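Local coordinates for spindle assembly abnormal protein 6 homolog (Drosophila melanogaster, PDB 5AL7) that forms the central scaffold of the centriole, where nine homodimers build the cartwheel that sets its nine-fold symmetry, at residues A15-Y19 with E59-L63; L27-M32 with L108-Q112; Q71-I76 with T163-I168. The protein carries 1 engineered substitution. All blocks are in the same frame, centred on the assembly; numbering follows the deposited sequence.

Interaction 1: residues A15-Y19 with E59-L63; sequences AKMDY and ELLQL
This is a loop-on-strand contact on the globular head domain of SAS-6. The irregular segment 15-19, which leads into strand 23-36, lies across one face of strand 60-67. The backbones stay apart: the nearest CA atoms, those of Met17 and Gln62, lie 7.5 Å apart. About 272 Å² is buried. Met17 centres an inverse gamma turn (phi/psi -83/62), closed by a weak hydrogen bond from Asp18 N to Lys16 O at 2.9 Å. Residues 60-63 are extended. Leu60 and Gln62 point their CB toward the loop, while Leu61 points its CB away and its side chain touches helix 97-113. Gln62, with chi1 and chi2 both t, reaches out. Its NE2 gives a weak hydrogen bond to Ala15 O (2.8 Å, 121° at the hydrogen). Met17 takes m, m, m. Its CG lies 3.3 Å from Gln62 OE1 and its SD 4.1 Å from Leu60 CD2. Leu60 (t, p) also meets the Tyr19 ring, with CD2 3.8 Å from CE2. Tyr19 OH hydrogen-bonds Lys58 NZ, outside the contact. Met17 N hydrogen-bonds Tyr167 OH of helix 161-187. The arrangement is that of an N-terminal arm laid on the outer face of the beta-barrel in the XRCC4-like SAS-6 head.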
loop_
_atom_site.group_PDB
_atom_site.type_symbol
_atom_site.label_atom_id
_atom_site.label_comp_id
_atom_site.label_asym_id
_atom_site.label_seq_id
_atom_site.Cartn_x
_atom_site.Cartn_y
_atom_site.Cartn_z
ATOM N N ALA A 15 4.393 -16.806 12.358
ATOM C CA ALA A 15 5.732 -16.326 12.125
ATOM C C ALA A 15 5.721 -15.196 11.109
ATOM O O ALA A 15 5.155 -15.323 10.015
ATOM C CB ALA A 15 6.633 -17.467 11.659
ATOM N N LYS A 16 6.340 -14.089 11.503
ATOM C CA LYS A 16 6.530 -12.936 10.641
ATOM C C LYS A 16 8.000 -12.860 10.301
ATOM O O LYS A 16 8.844 -13.018 11.174
ATOM C CB LYS A 16 6.082 -11.650 11.330
ATOM C CG LYS A 16 4.635 -11.637 11.718
ATOM C CD LYS A 16 4.424 -10.767 12.935
ATOM C CE LYS A 16 3.075 -11.086 13.561
ATOM N NZ LYS A 16 3.052 -12.447 14.192
ATOM N N MET A 17 8.305 -12.655 9.029
ATOM C CA MET A 17 9.686 -12.508 8.590
ATOM C C MET A 17 10.155 -11.069 8.813
ATOM O O MET A 17 10.448 -10.347 7.863
ATOM C CB MET A 17 9.828 -12.928 7.128
ATOM C CG MET A 17 9.468 -14.395 6.890
ATOM S SD MET A 17 10.573 -15.591 7.686
ATOM C CE MET A 17 11.977 -15.515 6.574
ATOM N N ASP A 18 10.165 -10.651 10.078
ATOM C CA ASP A 18 10.590 -9.310 10.466
ATOM C C ASP A 18 12.040 -9.328 10.954
ATOM O O ASP A 18 12.310 -9.108 12.139
ATOM C CB ASP A 18 9.665 -8.757 11.554
ATOM C CG ASP A 18 9.724 -7.234 11.661
ATOM O OD1 ASP A 18 10.529 -6.615 10.920
ATOM O OD2 ASP A 18 8.965 -6.659 12.488
ATOM N N TYR A 19 12.966 -9.630 10.047
ATOM C CA TYR A 19 14.370 -9.751 10.419
ATOM C C TYR A 19 15.239 -8.760 9.659
ATOM O O TYR A 19 16.460 -8.941 9.557
ATOM C CB TYR A 19 14.876 -11.177 10.188
ATOM C CG TYR A 19 14.144 -12.200 11.014
ATOM C CD1 TYR A 19 14.406 -12.341 12.369
ATOM C CD2 TYR A 19 13.182 -13.029 10.434
ATOM C CE1 TYR A 19 13.728 -13.276 13.136
ATOM C CE2 TYR A 19 12.500 -13.966 11.190
ATOM C CZ TYR A 19 12.780 -14.085 12.540
ATOM O OH TYR A 19 12.107 -15.013 13.298
ATOM N N GLU A 59 18.386 -21.174 10.051
ATOM C CA GLU A 59 17.579 -21.975 9.135
ATOM C C GLU A 59 16.116 -21.648 9.338
ATOM O O GLU A 59 15.481 -22.117 10.293
ATOM C CB GLU A 59 17.827 -23.468 9.338
ATOM C CG GLU A 59 19.247 -23.858 9.022
ATOM C CD GLU A 59 19.526 -25.291 9.341
ATOM O OE1 GLU A 59 18.749 -25.883 10.123
ATOM O OE2 GLU A 59 20.550 -25.806 8.854
ATOM N N LEU A 60 15.607 -20.784 8.472
ATOM C CA LEU A 60 14.205 -20.412 8.515
ATOM C C LEU A 60 13.713 -20.010 7.136
ATOM O O LEU A 60 14.204 -19.053 6.540
ATOM C CB LEU A 60 13.981 -19.282 9.512
ATOM C CG LEU A 60 12.525 -18.871 9.709
ATOM C CD1 LEU A 60 11.685 -20.028 10.240
ATOM C CD2 LEU A 60 12.467 -17.704 10.658
ATOM N N LEU A 61 12.720 -20.736 6.647
ATOM C CA LEU A 61 12.165 -20.469 5.329
ATOM C C LEU A 61 10.688 -20.125 5.402
ATOM O O LEU A 61 9.915 -20.791 6.098
ATOM C CB LEU A 61 12.352 -21.678 4.420
ATOM C CG LEU A 61 11.601 -21.633 3.090
ATOM C CD1 LEU A 61 12.260 -20.677 2.104
ATOM C CD2 LEU A 61 11.490 -23.018 2.520
ATOM N N GLN A 62 10.288 -19.083 4.686
ATOM C CA GLN A 62 8.867 -18.797 4.595
ATOM C C GLN A 62 8.425 -18.586 3.157
ATOM O O GLN A 62 9.094 -17.881 2.373
ATOM C CB GLN A 62 8.483 -17.580 5.428
ATOM C CG GLN A 62 7.000 -17.558 5.748
ATOM C CD GLN A 62 6.543 -16.243 6.302
ATOM O OE1 GLN A 62 6.552 -15.235 5.598
ATOM N NE2 GLN A 62 6.121 -16.238 7.557
ATOM N N LEU A 63 7.319 -19.243 2.818
ATOM C CA LEU A 63 6.655 -19.088 1.527
ATOM C C LEU A 63 5.286 -18.467 1.743
ATOM O O LEU A 63 4.456 -19.010 2.477
ATOM C CB LEU A 63 6.496 -20.424 0.798
ATOM C CG LEU A 63 7.722 -21.267 0.467
ATOM C CD1 LEU A 63 7.301 -22.633 -0.055
ATOM C CD2 LEU A 63 8.563 -20.558 -0.554
#

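Interaction 2: residues L27-M32 with L108-Q112; sequences LPSVEM and LKDCQ
Strand 28-32 packs on helix 108-112, near the C-terminal end of helix 97-113, in the head domain. The contact sets this helix against strand 23-36 of the barrel sheet, where Val30 and Met32 make backbone hydrogen bonds to Leu50 and Cys48 of strand 44-55. The two short axes approach to 9.6 Å and cross at 45°. CA atoms are nearest at Leu27 with Leu108 (8.4 Å) and Met32 with Gln112 (6.4 Å). The chain turns a corner at Leu27, whose CB points toward the helix. Leu27 is t, p. Its CD2 sits 3.7 Å from Leu108 CB, and its CD1 lies 3.7 Å from CE of Lys109, whose chain is extended beyond chi1 (m, t, t, t). Gln112 (m, t, chi3 -107°) starts sideways, extends through chi2 and sets its amide against Leu27 and Val30: OE1 is 3.9 Å from Leu27 CD2, and NE2 is 3.5 Å from Val30 CG1. Met32 (m, t, p) also leaves its backbone sideways. Its CG is 4.2 Å from Gln112 CG, and the p turn at chi3 brings CE to 3.6 Å from Cys111 CB. Its SD is a looser 4.5 Å from CD2 of Leu108 (m, t). Phe140 of strand 136-142 touches Leu108 and Cys111. The 349 Å² interface is van der Waals: Leu27, Met32, Leu108 and Cys111 are apolar partners, and the Gln112 amide touches Leu27 and Val30 without any hydrogen bond between the segments.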
loop_
_atom_site.group_PDB
_atom_site.type_symbol
_atom_site.label_atom_id
_atom_site.label_comp_id
_atom_site.label_asym_id
_atom_site.label_seq_id
_atom_site.Cartn_x
_atom_site.Cartn_y
_atom_site.Cartn_z
ATOM N N LEU A 27 13.776 -16.128 -4.203
ATOM C CA LEU A 27 13.215 -16.079 -5.549
ATOM C C LEU A 27 12.433 -14.790 -5.697
ATOM O O LEU A 27 11.718 -14.397 -4.774
ATOM C CB LEU A 27 12.307 -17.286 -5.804
ATOM C CG LEU A 27 11.713 -17.457 -7.199
ATOM C CD1 LEU A 27 12.777 -17.977 -8.148
ATOM C CD2 LEU A 27 10.509 -18.384 -7.166
ATOM N N PRO A 28 12.578 -14.103 -6.838
ATOM C CA PRO A 28 11.795 -12.878 -7.013
ATOM C C PRO A 28 10.294 -13.156 -7.020
ATOM O O PRO A 28 9.853 -14.159 -7.593
ATOM C CB PRO A 28 12.264 -12.349 -8.377
ATOM C CG PRO A 28 12.806 -13.526 -9.076
ATOM C CD PRO A 28 13.430 -14.379 -8.005
ATOM N N SER A 29 9.539 -12.278 -6.362
ATOM C CA SER A 29 8.085 -12.386 -6.253
ATOM C C SER A 29 7.447 -12.509 -7.631
ATOM O O SER A 29 7.739 -11.713 -8.528
ATOM C CB SER A 29 7.505 -11.173 -5.527
ATOM O OG SER A 29 8.113 -11.001 -4.264
ATOM N N VAL A 30 6.621 -13.535 -7.821
ATOM C CA VAL A 30 6.031 -13.738 -9.150
ATOM C C VAL A 30 4.568 -14.084 -9.098
ATOM O O VAL A 30 4.058 -14.483 -8.060
ATOM C CB VAL A 30 6.740 -14.856 -9.953
ATOM C CG1 VAL A 30 8.016 -14.346 -10.597
ATOM C CG2 VAL A 30 6.996 -16.069 -9.078
ATOM N N GLU A 31 3.889 -13.882 -10.222
ATOM C CA GLU A 31 2.512 -14.323 -10.380
ATOM C C GLU A 31 2.459 -15.781 -10.851
ATOM O O GLU A 31 3.147 -16.164 -11.795
ATOM C CB GLU A 31 1.778 -13.425 -11.360
ATOM C CG GLU A 31 0.279 -13.596 -11.341
ATOM C CD GLU A 31 -0.424 -12.661 -12.300
ATOM O OE1 GLU A 31 -0.055 -11.466 -12.343
ATOM O OE2 GLU A 31 -1.337 -13.124 -13.015
ATOM N N MET A 32 1.613 -16.579 -10.211
ATOM C CA MET A 32 1.552 -18.009 -10.459
ATOM C C MET A 32 0.116 -18.499 -10.457
ATOM O O MET A 32 -0.659 -18.100 -9.601
ATOM C CB MET A 32 2.323 -18.747 -9.376
ATOM C CG MET A 32 3.805 -18.868 -9.603
ATOM S SD MET A 32 4.448 -19.965 -8.350
ATOM C CE MET A 32 3.448 -21.395 -8.697
ATOM N N LEU A 108 9.830 -24.157 -7.686
ATOM C CA LEU A 108 8.980 -22.988 -7.898
ATOM C C LEU A 108 9.182 -22.456 -9.309
ATOM O O LEU A 108 8.224 -22.047 -9.977
ATOM C CB LEU A 108 9.271 -21.896 -6.854
ATOM C CG LEU A 108 8.705 -22.149 -5.450
ATOM C CD1 LEU A 108 9.268 -21.212 -4.418
ATOM C CD2 LEU A 108 7.203 -21.991 -5.499
ATOM N N LYS A 109 10.423 -22.486 -9.777
ATOM C CA LYS A 109 10.695 -22.057 -11.137
ATOM C C LYS A 109 10.027 -23.004 -12.145
ATOM O O LYS A 109 9.481 -22.551 -13.155
ATOM C CB LYS A 109 12.199 -21.982 -11.383
ATOM C CG LYS A 109 12.908 -20.820 -10.701
ATOM C CD LYS A 109 14.416 -20.948 -10.913
ATOM C CE LYS A 109 15.209 -19.783 -10.326
ATOM N NZ LYS A 109 16.682 -20.016 -10.477
ATOM N N ASP A 110 10.053 -24.310 -11.856
ATOM C CA ASP A 110 9.382 -25.300 -12.709
ATOM C C ASP A 110 7.869 -25.080 -12.728
ATOM O O ASP A 110 7.219 -25.316 -13.747
ATOM C CB ASP A 110 9.686 -26.737 -12.258
ATOM C CG ASP A 110 11.112 -27.181 -12.600
ATOM O OD1 ASP A 110 11.676 -26.667 -13.593
ATOM O OD2 ASP A 110 11.656 -28.073 -11.904
ATOM N N CYS A 111 7.311 -24.623 -11.609
ATOM C CA CYS A 111 5.894 -24.285 -11.542
ATOM C C CYS A 111 5.615 -23.057 -12.395
ATOM O O CYS A 111 4.542 -22.932 -12.976
ATOM C CB CYS A 111 5.457 -24.022 -10.112
ATOM S SG CYS A 111 5.300 -25.493 -9.131
ATOM N N GLN A 112 6.577 -22.143 -12.462
ATOM C CA GLN A 112 6.439 -21.005 -13.362
ATOM C C GLN A 112 6.430 -21.449 -14.830
ATOM O O GLN A 112 5.529 -21.091 -15.588
ATOM C CB GLN A 112 7.562 -19.996 -13.133
ATOM C CG GLN A 112 7.315 -19.041 -11.985
ATOM C CD GLN A 112 8.438 -18.035 -11.821
ATOM O OE1 GLN A 112 9.235 -18.127 -10.887
ATOM N NE2 GLN A 112 8.526 -17.086 -12.752
#

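Interaction 3: residues Q71-I76 with T163-I168; sequences QRRMYI and TVLFYI
The striking feature is that the barrel packs on the very helix that becomes the dimer stalk. The interface includes an oblique Met-aromatic contact: Met74 SD is 5.1 Å from the centroid of the Tyr167 ring, 57° off the ring normal, and 4.0 Å from CD2 of that ring. Strand 74-76 crosses helix 163-168 at 105°, nearly perpendicular, with axes 10.0 Å apart. The nearest CA atoms are those of Arg72 and Val164, at 6.5 Å. The chain turns a corner at residues 71-73, and Arg73 centres an inverse gamma turn (-81/86) next to Met74. Met74 is t, t, m; its CB lies 4.1 Å from Val164 CG2. Ile76 (m, t) places CD1 3.8 Å from Thr163 CG2 and 4.1 Å from Tyr167 CE2. Tyr75, between them, faces the other side of the strand. Val164 (t) puts CG1 3.8 Å from Arg72 O. Ile168 (m, t) reaches the corner: its CD1 is 3.6 Å from Gln71 O and 3.7 Å from Arg72 CA. Arg72 turns its charged end off to a salt bridge with Asp70. Tyr167 OH hydrogen-bonds Met17 N, and the ring makes a cation-pi contact with Arg64. Val164 and Ile168 also pack on Leu165 and Ile168 of the second subunit. No hydrogen bond links these segments. Their 305 Å² of largely buried, mostly apolar contact joins the head to the first turns of the dimerising helix, consistent with a head held in a set orientation on its spoke.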
loop_
_atom_site.group_PDB
_atom_site.type_symbol
_atom_site.label_atom_id
_atom_site.label_comp_id
_atom_site.label_asym_id
_atom_site.label_seq_id
_atom_site.Cartn_x
_atom_site.Cartn_y
_atom_site.Cartn_z
ATOM N N GLN A 71 -5.224 -9.568 -1.788
ATOM C CA GLN A 71 -4.007 -10.027 -1.129
ATOM C C GLN A 71 -4.199 -10.243 0.363
ATOM O O GLN A 71 -3.295 -10.713 1.033
ATOM C CB GLN A 71 -2.859 -9.055 -1.385
ATOM C CG GLN A 71 -2.323 -9.119 -2.812
ATOM C CD GLN A 71 -0.857 -8.704 -2.920
ATOM O OE1 GLN A 71 0.056 -9.518 -2.709
ATOM N NE2 GLN A 71 -0.624 -7.442 -3.275
ATOM N N ARG A 72 -5.385 -9.919 0.872
ATOM C CA ARG A 72 -5.755 -10.225 2.252
ATOM C C ARG A 72 -5.945 -11.724 2.434
ATOM O O ARG A 72 -5.927 -12.233 3.556
ATOM C CB ARG A 72 -7.038 -9.497 2.634
ATOM C CG ARG A 72 -6.894 -7.993 2.693
ATOM C CD ARG A 72 -8.188 -7.375 3.122
ATOM N NE ARG A 72 -9.225 -7.510 2.108
ATOM C CZ ARG A 72 -10.493 -7.189 2.320
ATOM N NH1 ARG A 72 -10.853 -6.729 3.512
ATOM N NH2 ARG A 72 -11.396 -7.328 1.354
ATOM N N ARG A 73 -6.215 -12.415 1.326
ATOM C CA ARG A 73 -6.334 -13.873 1.316
ATOM C C ARG A 73 -4.937 -14.502 1.268
ATOM O O ARG A 73 -4.409 -14.784 0.188
ATOM C CB ARG A 73 -7.195 -14.349 0.138
ATOM C CG ARG A 73 -8.536 -13.624 -0.012
ATOM C CD ARG A 73 -9.610 -14.573 -0.553
ATOM N NE ARG A 73 -10.493 -15.076 0.502
ATOM C CZ ARG A 73 -11.144 -16.240 0.461
ATOM N NH1 ARG A 73 -11.002 -17.060 -0.576
ATOM N NH2 ARG A 73 -11.926 -16.597 1.476
ATOM N N MET A 74 -4.337 -14.672 2.443
ATOM C CA MET A 74 -2.949 -15.098 2.565
ATOM C C MET A 74 -2.761 -16.465 3.203
ATOM O O MET A 74 -3.368 -16.783 4.227
ATOM C CB MET A 74 -2.168 -14.051 3.359
ATOM C CG MET A 74 -0.667 -14.109 3.183
ATOM S SD MET A 74 0.087 -12.724 4.032
ATOM C CE MET A 74 -0.340 -11.390 2.920
ATOM N N TYR A 75 -1.872 -17.249 2.603
ATOM C CA TYR A 75 -1.553 -18.602 3.062
ATOM C C TYR A 75 -0.059 -18.687 3.245
ATOM O O TYR A 75 0.702 -18.304 2.351
ATOM C CB TYR A 75 -2.045 -19.658 2.065
ATOM C CG TYR A 75 -3.487 -19.448 1.696
ATOM C CD1 TYR A 75 -4.509 -19.960 2.484
ATOM C CD2 TYR A 75 -3.826 -18.699 0.585
ATOM C CE1 TYR A 75 -5.850 -19.756 2.145
ATOM C CE2 TYR A 75 -5.157 -18.490 0.243
ATOM C CZ TYR A 75 -6.161 -19.019 1.022
ATOM O OH TYR A 75 -7.473 -18.792 0.681
ATOM N N ILE A 76 0.361 -19.094 4.435
ATOM C CA ILE A 76 1.772 -19.038 4.783
ATOM C C ILE A 76 2.313 -20.400 5.155
ATOM O O ILE A 76 1.684 -21.125 5.926
ATOM C CB ILE A 76 2.020 -18.066 5.953
ATOM C CG1 ILE A 76 1.580 -16.656 5.566
ATOM C CG2 ILE A 76 3.479 -18.088 6.365
ATOM C CD1 ILE A 76 1.843 -15.624 6.625
ATOM N N THR A 163 -0.700 -11.035 11.245
ATOM C CA THR A 163 0.379 -11.284 10.298
ATOM C C THR A 163 0.070 -10.703 8.927
ATOM O O THR A 163 0.921 -10.060 8.293
ATOM C CB THR A 163 0.627 -12.781 10.142
ATOM O OG1 THR A 163 0.645 -13.402 11.435
ATOM C CG2 THR A 163 1.928 -13.033 9.395
ATOM N N VAL A 164 -1.161 -10.927 8.478
ATOM C CA VAL A 164 -1.606 -10.405 7.198
ATOM C C VAL A 164 -1.481 -8.896 7.152
ATOM O O VAL A 164 -0.965 -8.328 6.187
ATOM C CB VAL A 164 -3.060 -10.785 6.912
ATOM C CG1 VAL A 164 -3.505 -10.193 5.597
ATOM C CG2 VAL A 164 -3.201 -12.290 6.874
ATOM N N LEU A 165 -1.934 -8.262 8.228
ATOM C CA LEU A 165 -1.903 -6.815 8.352
ATOM C C LEU A 165 -0.472 -6.320 8.319
ATOM O O LEU A 165 -0.191 -5.274 7.734
ATOM C CB LEU A 165 -2.624 -6.391 9.631
ATOM C CG LEU A 165 -2.827 -4.902 9.887
ATOM C CD1 LEU A 165 -3.369 -4.265 8.625
ATOM C CD2 LEU A 165 -3.807 -4.722 11.041
ATOM N N PHE A 166 0.428 -7.099 8.922
ATOM C CA PHE A 166 1.852 -6.797 8.891
ATOM C C PHE A 166 2.386 -6.772 7.455
ATOM O O PHE A 166 3.064 -5.819 7.038
ATOM C CB PHE A 166 2.632 -7.815 9.721
ATOM C CG PHE A 166 4.125 -7.732 9.538
ATOM C CD1 PHE A 166 4.863 -6.768 10.215
ATOM C CD2 PHE A 166 4.788 -8.600 8.674
ATOM C CE1 PHE A 166 6.234 -6.681 10.041
ATOM C CE2 PHE A 166 6.151 -8.517 8.497
ATOM C CZ PHE A 166 6.878 -7.556 9.180
ATOM N N TYR A 167 2.114 -7.831 6.699
ATOM C CA TYR A 167 2.640 -7.890 5.338
ATOM C C TYR A 167 1.980 -6.883 4.379
ATOM O O TYR A 167 2.649 -6.277 3.539
ATOM C CB TYR A 167 2.531 -9.312 4.798
ATOM C CG TYR A 167 3.534 -10.247 5.428
ATOM C CD1 TYR A 167 4.904 -10.076 5.220
ATOM C CD2 TYR A 167 3.117 -11.304 6.225
ATOM C CE1 TYR A 167 5.825 -10.924 5.799
ATOM C CE2 TYR A 167 4.030 -12.155 6.804
ATOM C CZ TYR A 167 5.385 -11.965 6.587
ATOM O OH TYR A 167 6.287 -12.826 7.176
ATOM N N ILE A 168 0.678 -6.687 4.499
ATOM C CA ILE A 168 0.013 -5.735 3.618
ATOM C C ILE A 168 0.420 -4.291 3.966
ATOM O O ILE A 168 0.614 -3.460 3.069
ATOM C CB ILE A 168 -1.532 -5.929 3.660
ATOM C CG1 ILE A 168 -1.916 -7.105 2.768
ATOM C CG2 ILE A 168 -2.262 -4.707 3.176
ATOM C CD1 ILE A 168 -3.144 -7.787 3.190
#

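All three contacts reach the same barrel sheet. Interactions 1 and 3 have centres about 13 Å apart and touch: Tyr167 OH of interaction 3 hydrogen-bonds Met17 N of interaction 1 at 2.7 Å. Their strands, 60-67 and 70-80, are consecutive and adjacent in the sheet. Interaction 2 is about 18 Å from each, between centres. It touches interaction 1 through Leu63 CD2 and Leu108 CD1 (4.0 Å) but not interaction 3. Along the chain, interaction 1 closes before 3 opens, while interaction 2 interleaves with both. Interaction 2 joins helix 97-113 to the barrel within the head. Interaction 3, touched by the N-terminal arm of interaction 1, links the head to the dimer stalk.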